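Local coordinates for protein SusD homolog (Bacteroides ovatus, PDB 4F53) that probably binds host mucin O-glycans at the cell surface, as a SusD/RagB-family lipoprotein with a TPR-like helical fold, at residues S47-V50 with D51-A55; G312-N315 with S316-G320; G73-T77 with Y78-D82; T505-D509 with T510-H514. All coordinates share one frame; numbering follows the deposited sequence.

Contact 1 (S47-V50 with D51-A55)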
loop_
_atom_site.group_PDB
_atom_site.type_symbol
_atom_site.label_atom_id
_atom_site.label_comp_id
_atom_site.label_asym_id
_atom_site.label_seq_id
_atom_site.Cartn_x
_atom_site.Cartn_y
_atom_site.Cartn_z
ATOM N N SER A 47 -5.609 -11.875 1.548
ATOM C CA SER A 47 -5.818 -10.428 1.678
ATOM C C SER A 47 -5.760 -10.003 3.145
ATOM O O SER A 47 -5.149 -8.981 3.455
ATOM C CB SER A 47 -7.181 -10.037 1.085
ATOM O OG SER A 47 -7.362 -8.635 1.156
ATOM N N GLN A 48 -6.414 -10.769 4.038
ATOM C CA GLN A 48 -6.466 -10.465 5.473
ATOM C C GLN A 48 -5.076 -10.308 6.058
ATOM O O GLN A 48 -4.857 -9.389 6.832
ATOM C CB GLN A 48 -7.239 -11.527 6.266
ATOM C CG GLN A 48 -7.592 -10.988 7.637
ATOM C CD GLN A 48 -8.446 -11.866 8.478
ATOM O OE1 GLN A 48 -8.501 -13.086 8.322
ATOM N NE2 GLN A 48 -9.101 -11.234 9.419
ATOM N N TYR A 49 -4.132 -11.164 5.663
ATOM C CA TYR A 49 -2.780 -11.050 6.159
ATOM C C TYR A 49 -2.022 -9.915 5.505
ATOM O O TYR A 49 -1.547 -9.029 6.202
ATOM C CB TYR A 49 -2.002 -12.358 5.975
ATOM C CG TYR A 49 -2.616 -13.499 6.746
ATOM C CD1 TYR A 49 -2.309 -13.703 8.091
ATOM C CD2 TYR A 49 -3.530 -14.359 6.146
ATOM C CE1 TYR A 49 -2.904 -14.735 8.824
ATOM C CE2 TYR A 49 -4.134 -15.390 6.867
ATOM C CZ TYR A 49 -3.800 -15.586 8.200
ATOM O OH TYR A 49 -4.392 -16.597 8.916
ATOM N N VAL A 50 -1.896 -9.942 4.185
ATOM C CA VAL A 50 -1.013 -9.015 3.472
ATOM C C VAL A 50 -1.539 -7.601 3.399
ATOM O O VAL A 50 -0.740 -6.687 3.525
ATOM C CB VAL A 50 -0.563 -9.537 2.075
ATOM C CG1 VAL A 50 0.203 -10.863 2.224
ATOM C CG2 VAL A 50 -1.731 -9.692 1.100
ATOM N N ASP A 51 -2.849 -7.411 3.210
ATOM C CA ASP A 51 -3.394 -6.073 3.024
ATOM C C ASP A 51 -4.062 -5.497 4.258
ATOM O O ASP A 51 -4.124 -4.280 4.418
ATOM C CB ASP A 51 -4.390 -6.077 1.859
ATOM C CG ASP A 51 -3.700 -6.128 0.502
ATOM O OD1 ASP A 51 -2.689 -5.369 0.301
ATOM O OD2 ASP A 51 -4.154 -6.906 -0.361
ATOM N N CYS A 52 -4.582 -6.338 5.110
ATOM C CA CYS A 52 -5.284 -5.823 6.254
ATOM C C CYS A 52 -4.403 -5.874 7.505
ATOM O O CYS A 52 -4.049 -4.830 8.040
ATOM C CB CYS A 52 -6.601 -6.564 6.451
ATOM S SG CYS A 52 -7.603 -5.929 7.816
ATOM N N LEU A 53 -4.043 -7.069 7.959
ATOM C CA LEU A 53 -3.291 -7.248 9.193
ATOM C C LEU A 53 -1.875 -6.686 9.094
ATOM O O LEU A 53 -1.376 -6.119 10.067
ATOM C CB LEU A 53 -3.249 -8.751 9.594
ATOM C CG LEU A 53 -4.554 -9.365 10.110
ATOM C CD1 LEU A 53 -4.533 -10.883 9.927
ATOM C CD2 LEU A 53 -4.787 -9.018 11.572
HETATM N N MSE A 54 -1.220 -6.844 7.944
HETATM C CA MSE A 54 0.139 -6.348 7.823
HETATM C C MSE A 54 0.168 -4.896 7.333
HETATM O O MSE A 54 0.441 -4.010 8.140
HETATM C CB MSE A 54 0.997 -7.250 6.918
HETATM C CG MSE A 54 2.479 -6.804 6.890
HETATM SE SE MSE A 54 3.534 -7.772 5.600
HETATM C CE MSE A 54 2.878 -6.901 3.934
ATOM N N ALA A 55 -0.091 -4.659 6.031
ATOM C CA ALA A 55 0.010 -3.355 5.386
ATOM C C ALA A 55 -0.971 -2.314 5.978
ATOM O O ALA A 55 -0.598 -1.149 6.121
ATOM C CB ALA A 55 -0.211 -3.501 3.894
HETATM O O HOH W 1 -6.515 -6.983 -1.035
#
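Ser47 and Asp51, one turn apart, are joined by a backbone hydrogen bond and by a water between their side chains where helix 44-58 widens into pi-type turns, an irregular stretch within the helix-rich, TPR-like SusD/RagB fold. The carbonyl of Ser47 shows the widening directly, because its oxygen accepts two amides: Asp51 N at 2.8 Å, tilted out of the carbonyl plane, and Cys52 N at 3.2 Å, lying in that plane. The helix thus shifts here from i+4 to i+5 bonding. Ser47 OG stands anti to its own amide nitrogen (chi1 -177°) and gives a hydrogen bond to the water, which in turn donates to Asp51 OD2, bridging the two side chains. The other carboxylate oxygen, OD1, forms a salt bridge with Arg126. At Gln48 the wider pattern is established: its carbonyl oxygen takes Leu53 N at 2.7 Å, nearly head-on, with an N-H...O angle of 168°. The extended Gln48 side chain brushes Leu53 with its CG, 3.8 Å from CD1, before its amide continues to Asp260. Tyr49 repeats the i+5 bond, its oxygen receiving Met54 N (selenomethionine), while its side chain lies beside that of Leu53, pointing the same way, with CD1 of each 4.0 Å apart; the ring also meets Trp84 edge-to-face, joining this helix to helix 82-106. Val50 closes the series. Its carbonyl oxygen accepts Ala55 N from well above the carbonyl plane, at 3.3 Å, and the CE methyl of Met54, its chain folded back at chi3 (75°), comes to rest 3.6 Å from that same Val50 oxygen.

Contact 2 (G312-N315 with S316-G320)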
loop_
_atom_site.group_PDB
_atom_site.type_symbol
_atom_site.label_atom_id
_atom_site.label_comp_id
_atom_site.label_asym_id
_atom_site.label_seq_id
_atom_site.Cartn_x
_atom_site.Cartn_y
_atom_site.Cartn_z
ATOM N N GLY A 312 -5.739 -9.193 23.766
ATOM C CA GLY A 312 -6.204 -9.440 25.125
ATOM C C GLY A 312 -6.326 -8.186 25.970
ATOM O O GLY A 312 -6.725 -8.275 27.128
ATOM N N GLN A 313 -5.991 -7.005 25.414
ATOM C CA GLN A 313 -6.002 -5.739 26.161
ATOM C C GLN A 313 -6.890 -4.681 25.516
ATOM O O GLN A 313 -6.594 -3.489 25.584
ATOM C CB GLN A 313 -4.571 -5.209 26.328
ATOM C CG GLN A 313 -3.749 -6.108 27.242
ATOM C CD GLN A 313 -2.340 -5.649 27.465
ATOM O OE1 GLN A 313 -1.816 -4.753 26.797
ATOM N NE2 GLN A 313 -1.678 -6.278 28.414
ATOM N N TYR A 314 -7.999 -5.125 24.918
ATOM C CA TYR A 314 -8.978 -4.243 24.281
ATOM C C TYR A 314 -10.094 -3.903 25.219
ATOM O O TYR A 314 -10.540 -4.772 25.983
ATOM C CB TYR A 314 -9.604 -4.932 23.067
ATOM C CG TYR A 314 -8.721 -4.998 21.849
ATOM C CD1 TYR A 314 -7.844 -6.068 21.654
ATOM C CD2 TYR A 314 -8.797 -4.028 20.860
ATOM C CE1 TYR A 314 -7.025 -6.131 20.526
ATOM C CE2 TYR A 314 -7.989 -4.082 19.730
ATOM C CZ TYR A 314 -7.111 -5.139 19.566
ATOM O OH TYR A 314 -6.347 -5.209 18.447
ATOM N N ASN A 315 -10.619 -2.672 25.109
ATOM C CA ASN A 315 -11.845 -2.319 25.823
ATOM C C ASN A 315 -12.964 -3.117 25.128
ATOM O O ASN A 315 -12.905 -3.254 23.899
ATOM C CB ASN A 315 -12.076 -0.811 25.754
ATOM C CG ASN A 315 -11.317 -0.020 26.786
ATOM O OD1 ASN A 315 -11.138 -0.440 27.935
ATOM N ND2 ASN A 315 -10.915 1.178 26.412
ATOM N N SER A 316 -13.908 -3.710 25.877
ATOM C CA SER A 316 -14.964 -4.568 25.288
ATOM C C SER A 316 -15.871 -3.864 24.252
ATOM O O SER A 316 -16.553 -4.567 23.503
ATOM C CB SER A 316 -15.838 -5.199 26.369
ATOM O OG SER A 316 -16.588 -4.215 27.059
ATOM N N TRP A 317 -15.889 -2.519 24.206
ATOM C CA TRP A 317 -16.737 -1.789 23.254
ATOM C C TRP A 317 -15.973 -1.291 22.028
ATOM O O TRP A 317 -16.547 -0.555 21.224
ATOM C CB TRP A 317 -17.457 -0.606 23.936
ATOM C CG TRP A 317 -18.367 -0.991 25.072
ATOM C CD1 TRP A 317 -18.795 -2.244 25.399
ATOM C CD2 TRP A 317 -18.959 -0.102 26.024
ATOM N NE1 TRP A 317 -19.564 -2.200 26.528
ATOM C CE2 TRP A 317 -19.701 -0.893 26.926
ATOM C CE3 TRP A 317 -18.950 1.292 26.193
ATOM C CZ2 TRP A 317 -20.425 -0.336 27.993
ATOM C CZ3 TRP A 317 -19.647 1.842 27.261
ATOM C CH2 TRP A 317 -20.373 1.034 28.149
ATOM N N SER A 318 -14.713 -1.750 21.843
ATOM C CA SER A 318 -13.806 -1.373 20.742
ATOM C C SER A 318 -14.386 -1.509 19.332
ATOM O O SER A 318 -13.999 -0.732 18.452
ATOM C CB SER A 318 -12.513 -2.181 20.804
ATOM O OG SER A 318 -11.804 -1.821 21.971
ATOM N N GLN A 319 -15.296 -2.469 19.096
ATOM C CA GLN A 319 -15.851 -2.648 17.740
ATOM C C GLN A 319 -16.926 -1.578 17.431
ATOM O O GLN A 319 -17.339 -1.459 16.289
ATOM C CB GLN A 319 -16.344 -4.074 17.509
ATOM C CG GLN A 319 -15.208 -5.105 17.641
ATOM C CD GLN A 319 -15.654 -6.543 17.517
ATOM O OE1 GLN A 319 -16.841 -6.868 17.554
ATOM N NE2 GLN A 319 -14.706 -7.440 17.325
ATOM N N GLY A 320 -17.247 -0.732 18.413
ATOM C CA GLY A 320 -18.108 0.427 18.238
ATOM C C GLY A 320 -17.392 1.550 17.489
ATOM O O GLY A 320 -18.030 2.507 17.062
HETATM O O HOH W 2 -9.471 -0.841 23.347
#
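A type I beta turn, reinforced by a serine hydroxyl, joins Asn315 to Ser318 in the long loop between helix 288-291 and strand 332-335, on the periphery of the chain. Asn315 O is the acceptor at its heart. It receives the turn-closing amide, Ser318 N, at 3.1 Å, and also the hydroxyl of the same residue, Ser318 OG, at 2.6 Å. The two donors approach differently: the amide stands well above the carbonyl plane, whereas the hydroxyl is tilted from it by only 19°. With chi1 at -66°, Ser318 OG lies beside its own backbone nitrogen, which lets both donors of one residue converge on a single oxygen. A water extends the grip by accepting from Asn315 N at 2.8 Å and donating to Ser318 OG, so that the hydroxyl both gives and receives a bond. Ser318 OG also lies in the plane of the Tyr314 ring, at its edge, 3.9 Å from CD2. Beyond the turn, the Asn315 amide group reaches Tyr404 O, and Gln402 accepts from Trp317 N while its own amide nitrogen donates to Ser316 OG. The turn is thereby secured to the 402-404 part of the chain as well as to itself. One bond given and one received at Ser318 OG are likely to hold the hydroxyl's rotation, and the doubly bonded Asn315 carbonyl is probably more polarised than a singly bonded one.

Contact 3 (G73-T77 with Y78-D82)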
loop_
_atom_site.group_PDB
_atom_site.type_symbol
_atom_site.label_atom_id
_atom_site.label_comp_id
_atom_site.label_asym_id
_atom_site.label_seq_id
_atom_site.Cartn_x
_atom_site.Cartn_y
_atom_site.Cartn_z
ATOM N N GLY A 73 -0.133 -13.242 18.714
ATOM C CA GLY A 73 0.409 -11.923 18.429
ATOM C C GLY A 73 -0.009 -11.476 17.054
ATOM O O GLY A 73 -0.709 -12.214 16.348
ATOM N N ARG A 74 0.388 -10.255 16.673
ATOM C CA ARG A 74 0.022 -9.678 15.375
ATOM C C ARG A 74 1.193 -8.917 14.760
ATOM O O ARG A 74 2.153 -8.599 15.454
ATOM C CB ARG A 74 -1.187 -8.715 15.533
ATOM C CG ARG A 74 -2.429 -9.291 16.230
ATOM C CD ARG A 74 -3.686 -8.445 16.017
ATOM N NE ARG A 74 -3.469 -7.010 16.228
ATOM C CZ ARG A 74 -3.403 -6.414 17.414
ATOM N NH1 ARG A 74 -3.525 -7.121 18.530
ATOM N NH2 ARG A 74 -3.216 -5.105 17.496
ATOM N N TYR A 75 1.103 -8.598 13.466
ATOM C CA TYR A 75 2.102 -7.767 12.802
ATOM C C TYR A 75 2.170 -6.382 13.482
ATOM O O TYR A 75 3.259 -5.888 13.746
ATOM C CB TYR A 75 1.789 -7.590 11.303
ATOM C CG TYR A 75 1.590 -8.861 10.503
ATOM C CD1 TYR A 75 2.681 -9.627 10.091
ATOM C CD2 TYR A 75 0.331 -9.216 10.026
ATOM C CE1 TYR A 75 2.509 -10.763 9.290
ATOM C CE2 TYR A 75 0.149 -10.329 9.199
ATOM C CZ TYR A 75 1.240 -11.102 8.836
ATOM O OH TYR A 75 1.038 -12.208 8.038
ATOM N N ALA A 76 0.991 -5.794 13.794
ATOM C CA ALA A 76 0.830 -4.474 14.399
ATOM C C ALA A 76 1.620 -4.319 15.689
ATOM O O ALA A 76 2.209 -3.262 15.899
ATOM C CB ALA A 76 -0.645 -4.190 14.660
ATOM N N THR A 77 1.640 -5.359 16.549
ATOM C CA THR A 77 2.352 -5.293 17.829
ATOM C C THR A 77 3.773 -5.913 17.703
ATOM O O THR A 77 4.471 -6.050 18.692
ATOM C CB THR A 77 1.486 -5.910 18.955
ATOM O OG1 THR A 77 1.061 -7.221 18.573
ATOM C CG2 THR A 77 0.276 -5.054 19.271
ATOM N N TYR A 78 4.207 -6.220 16.476
ATOM C CA TYR A 78 5.561 -6.692 16.135
ATOM C C TYR A 78 5.893 -8.070 16.687
ATOM O O TYR A 78 7.071 -8.412 16.773
ATOM C CB TYR A 78 6.648 -5.666 16.566
ATOM C CG TYR A 78 6.321 -4.236 16.175
ATOM C CD1 TYR A 78 6.032 -3.900 14.853
ATOM C CD2 TYR A 78 6.255 -3.227 17.133
ATOM C CE1 TYR A 78 5.710 -2.589 14.491
ATOM C CE2 TYR A 78 5.942 -1.910 16.778
ATOM C CZ TYR A 78 5.718 -1.588 15.451
ATOM O OH TYR A 78 5.476 -0.284 15.099
ATOM N N ASN A 79 4.880 -8.886 16.967
ATOM C CA ASN A 79 5.087 -10.251 17.450
ATOM C C ASN A 79 4.191 -11.246 16.660
ATOM O O ASN A 79 3.511 -12.062 17.292
ATOM C CB ASN A 79 4.826 -10.333 18.992
ATOM C CG ASN A 79 3.410 -9.994 19.429
ATOM O OD1 ASN A 79 2.637 -9.352 18.714
ATOM N ND2 ASN A 79 3.034 -10.428 20.611
ATOM N N PRO A 80 4.171 -11.252 15.298
ATOM C CA PRO A 80 3.322 -12.242 14.596
ATOM C C PRO A 80 3.865 -13.651 14.787
ATOM O O PRO A 80 5.049 -13.811 15.055
ATOM C CB PRO A 80 3.419 -11.808 13.128
ATOM C CG PRO A 80 4.768 -11.160 13.037
ATOM C CD PRO A 80 4.937 -10.435 14.329
ATOM N N SER A 81 3.019 -14.666 14.650
ATOM C CA SER A 81 3.462 -16.058 14.796
ATOM C C SER A 81 4.324 -16.452 13.585
ATOM O O SER A 81 4.322 -15.732 12.582
ATOM C CB SER A 81 2.250 -16.976 14.905
ATOM O OG SER A 81 1.496 -16.898 13.703
ATOM N N ASP A 82 5.025 -17.584 13.657
ATOM C CA ASP A 82 5.813 -18.098 12.543
ATOM C C ASP A 82 4.920 -18.307 11.293
ATOM O O ASP A 82 5.349 -17.964 10.196
ATOM C CB ASP A 82 6.542 -19.393 12.946
ATOM C CG ASP A 82 7.878 -19.180 13.663
ATOM O OD1 ASP A 82 8.449 -18.060 13.560
ATOM O OD2 ASP A 82 8.391 -20.152 14.267
HETATM O O HOH W 3 0.274 -14.147 14.921
#
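Asn79 folds its side chain back over the preceding residues, and its OD1 grips them twice: Thr77 OG1 donates at 2.7 Å and Arg74 N at 3.2 Å, from opposite faces of the amide plane. With chi1 at 62°, CG sits between the backbone nitrogen and carbonyl carbon, which brings OD1 back to both donors. The backbone answers in kind, Asn79 N bonding to Arg74 O. A leucine here would probably leave the Thr77 hydroxyl and the Arg74 amide without their shared acceptor, with the backbone bond to Arg74 O left to tie this position to Arg74.

Tyr78, with positive phi, completes a type I turn by donating from its N to Tyr75 O at 2.9 Å. Its ring carries Ala76 O over one face, 3.8 Å above the plane. Pro80 CB packs 3.8 Å from Tyr75 CD1, the two side chains crossing at about a right angle.

This loop leads from strand 62-64 into helix 82-106, with Ser81 at the N-cap; Tyr75 wedges between that helix, at Trp84 and Pro88, and helix 44-58, while Arg74 forms a salt bridge with Asp64 of the strand and bonds to the carbonyl of Ile309.

Contact 4 (T505-D509 with T510-H514)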
loop_
_atom_site.group_PDB
_atom_site.type_symbol
_atom_site.label_atom_id
_atom_site.label_comp_id
_atom_site.label_asym_id
_atom_site.label_seq_id
_atom_site.Cartn_x
_atom_site.Cartn_y
_atom_site.Cartn_z
ATOM N N THR A 505 20.795 1.436 7.544
ATOM C CA THR A 505 20.362 1.180 8.925
ATOM C C THR A 505 20.401 -0.348 9.106
ATOM O O THR A 505 19.380 -1.026 9.005
ATOM C CB THR A 505 19.004 1.822 9.239
ATOM O OG1 THR A 505 18.964 3.167 8.764
ATOM C CG2 THR A 505 18.643 1.756 10.731
ATOM N N LYS A 506 21.618 -0.873 9.291
ATOM C CA LYS A 506 21.935 -2.288 9.430
ATOM C C LYS A 506 21.522 -2.816 10.823
ATOM O O LYS A 506 22.142 -2.446 11.825
ATOM C CB LYS A 506 23.438 -2.518 9.199
ATOM C CG LYS A 506 23.950 -1.985 7.877
ATOM C CD LYS A 506 25.504 -1.957 7.915
ATOM C CE LYS A 506 26.164 -1.957 6.557
ATOM N NZ LYS A 506 25.759 -0.791 5.733
ATOM N N ARG A 507 20.448 -3.645 10.874
ATOM C CA ARG A 507 19.904 -4.189 12.125
ATOM C C ARG A 507 19.626 -5.711 12.041
ATOM O O ARG A 507 18.826 -6.226 12.822
ATOM C CB ARG A 507 18.606 -3.430 12.519
ATOM C CG ARG A 507 18.752 -1.923 12.739
ATOM C CD ARG A 507 19.649 -1.598 13.931
ATOM N NE ARG A 507 19.709 -0.161 14.191
ATOM C CZ ARG A 507 20.550 0.688 13.614
ATOM N NH1 ARG A 507 21.427 0.259 12.715
ATOM N NH2 ARG A 507 20.521 1.972 13.929
ATOM N N GLY A 508 20.299 -6.397 11.114
ATOM C CA GLY A 508 20.164 -7.839 10.898
ATOM C C GLY A 508 18.891 -8.194 10.163
ATOM O O GLY A 508 18.183 -7.302 9.654
ATOM N N ASP A 509 18.563 -9.498 10.117
ATOM C CA ASP A 509 17.332 -9.949 9.472
ATOM C C ASP A 509 16.186 -9.733 10.444
ATOM O O ASP A 509 15.662 -10.681 11.042
ATOM C CB ASP A 509 17.437 -11.414 9.002
ATOM C CG ASP A 509 16.216 -11.932 8.265
ATOM O OD1 ASP A 509 15.431 -11.095 7.734
ATOM O OD2 ASP A 509 16.036 -13.158 8.221
ATOM N N THR A 510 15.829 -8.450 10.641
ATOM C CA THR A 510 14.768 -8.073 11.557
ATOM C C THR A 510 13.852 -7.044 10.886
ATOM O O THR A 510 14.115 -6.594 9.765
ATOM C CB THR A 510 15.341 -7.518 12.884
ATOM O OG1 THR A 510 15.804 -6.195 12.697
ATOM C CG2 THR A 510 16.444 -8.386 13.518
HETATM N N MSE A 511 12.821 -6.626 11.619
HETATM C CA MSE A 511 11.887 -5.595 11.195
HETATM C C MSE A 511 12.512 -4.189 11.213
HETATM O O MSE A 511 11.927 -3.261 10.662
HETATM C CB MSE A 511 10.676 -5.608 12.126
HETATM C CG MSE A 511 9.732 -6.763 11.874
HETATM SE SE MSE A 511 8.149 -6.542 12.991
HETATM C CE MSE A 511 7.151 -8.172 12.474
ATOM N N ALA A 512 13.701 -4.031 11.830
ATOM C CA ALA A 512 14.349 -2.745 12.060
ATOM C C ALA A 512 15.263 -2.332 10.932
ATOM O O ALA A 512 15.572 -1.133 10.820
ATOM C CB ALA A 512 15.114 -2.791 13.376
ATOM N N THR A 513 15.699 -3.304 10.095
ATOM C CA THR A 513 16.609 -3.027 8.990
ATOM C C THR A 513 15.915 -2.302 7.859
ATOM O O THR A 513 14.823 -2.680 7.456
ATOM C CB THR A 513 17.297 -4.307 8.485
ATOM O OG1 THR A 513 18.105 -4.789 9.533
ATOM C CG2 THR A 513 18.208 -4.081 7.257
ATOM N N HIS A 514 16.589 -1.269 7.328
ATOM C CA HIS A 514 16.111 -0.504 6.185
ATOM C C HIS A 514 16.490 -1.221 4.915
ATOM O O HIS A 514 17.620 -1.689 4.774
ATOM C CB HIS A 514 16.687 0.920 6.177
ATOM C CG HIS A 514 16.106 1.817 7.221
ATOM N ND1 HIS A 514 15.981 3.186 7.009
ATOM C CD2 HIS A 514 15.657 1.524 8.472
ATOM C CE1 HIS A 514 15.442 3.676 8.116
ATOM N NE2 HIS A 514 15.231 2.713 9.030
#
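One threonine hydroxyl, Thr513 OG1, bridges two consecutive residues on the far side of the same loop: it accepts from Arg507 N at 2.9 Å and donates to Gly508 O at 2.5 Å. The outgoing bond lies in the carbonyl plane on a lone pair; the incoming N-H is bent, at 133°. Chi1 of -65° turns OG1 beside the Thr513 backbone nitrogen and toward both partners. A valine here would probably leave the Arg507 amide and the Gly508 carbonyl without this bridge, although Gly508 O would keep its weak bond from Thr510 N. At the open end of the loop, where its two ends come together, Thr505 lies over one face of the His514 imidazole in a CH-pi contact, its CB 3.6 Å from the ring centroid. His514 N closes the same pairing by donating to Thr505 O. The ring is oriented by further partners, NE2 bonding to Glu473 and ND1 to Asp518 O.

The loop, which follows helix 489-502 near the C terminus of this SusD-like chain, contains two small turn motifs. Asp509 centres an inverse gamma turn, closed by the weak Thr510 N to Gly508 O bond, and Thr510 OG1 accepts from Ala512 N at 3.1 Å in an ST turn. Asp509 is anchored outside the loop by a salt bridge to Arg477 and a hydrogen bond to Tyr485. Arg507 bends at chi2, packs its CB 3.7 Å from Ala512 CB, and has the Thr505 CG2 methyl over one face of its guanidinium, with NH1 bonded to Lys506 O at 2.9 Å.

From the N terminus, contact 1 comes first, inside helix 44-58, followed by contact 3 in the loop from strand 62-64 to helix 82-106, contact 2 in the long loop before strand 332-335, and contact 4 beyond helix 489-502. Each is local, and they follow in series without nesting or crossing. Contact 3 is the hub: Tyr75 packs on Leu53 and Tyr49 of contact 1, Arg74 lies against Tyr314 of contact 2, and Pro80 and Tyr78 touch Met511 of contact 4. The loop at 73-82 thereby links an early helix, a peripheral loop and the C-terminal tail, although contacts 2 and 4 lie about 33 Å apart between centres.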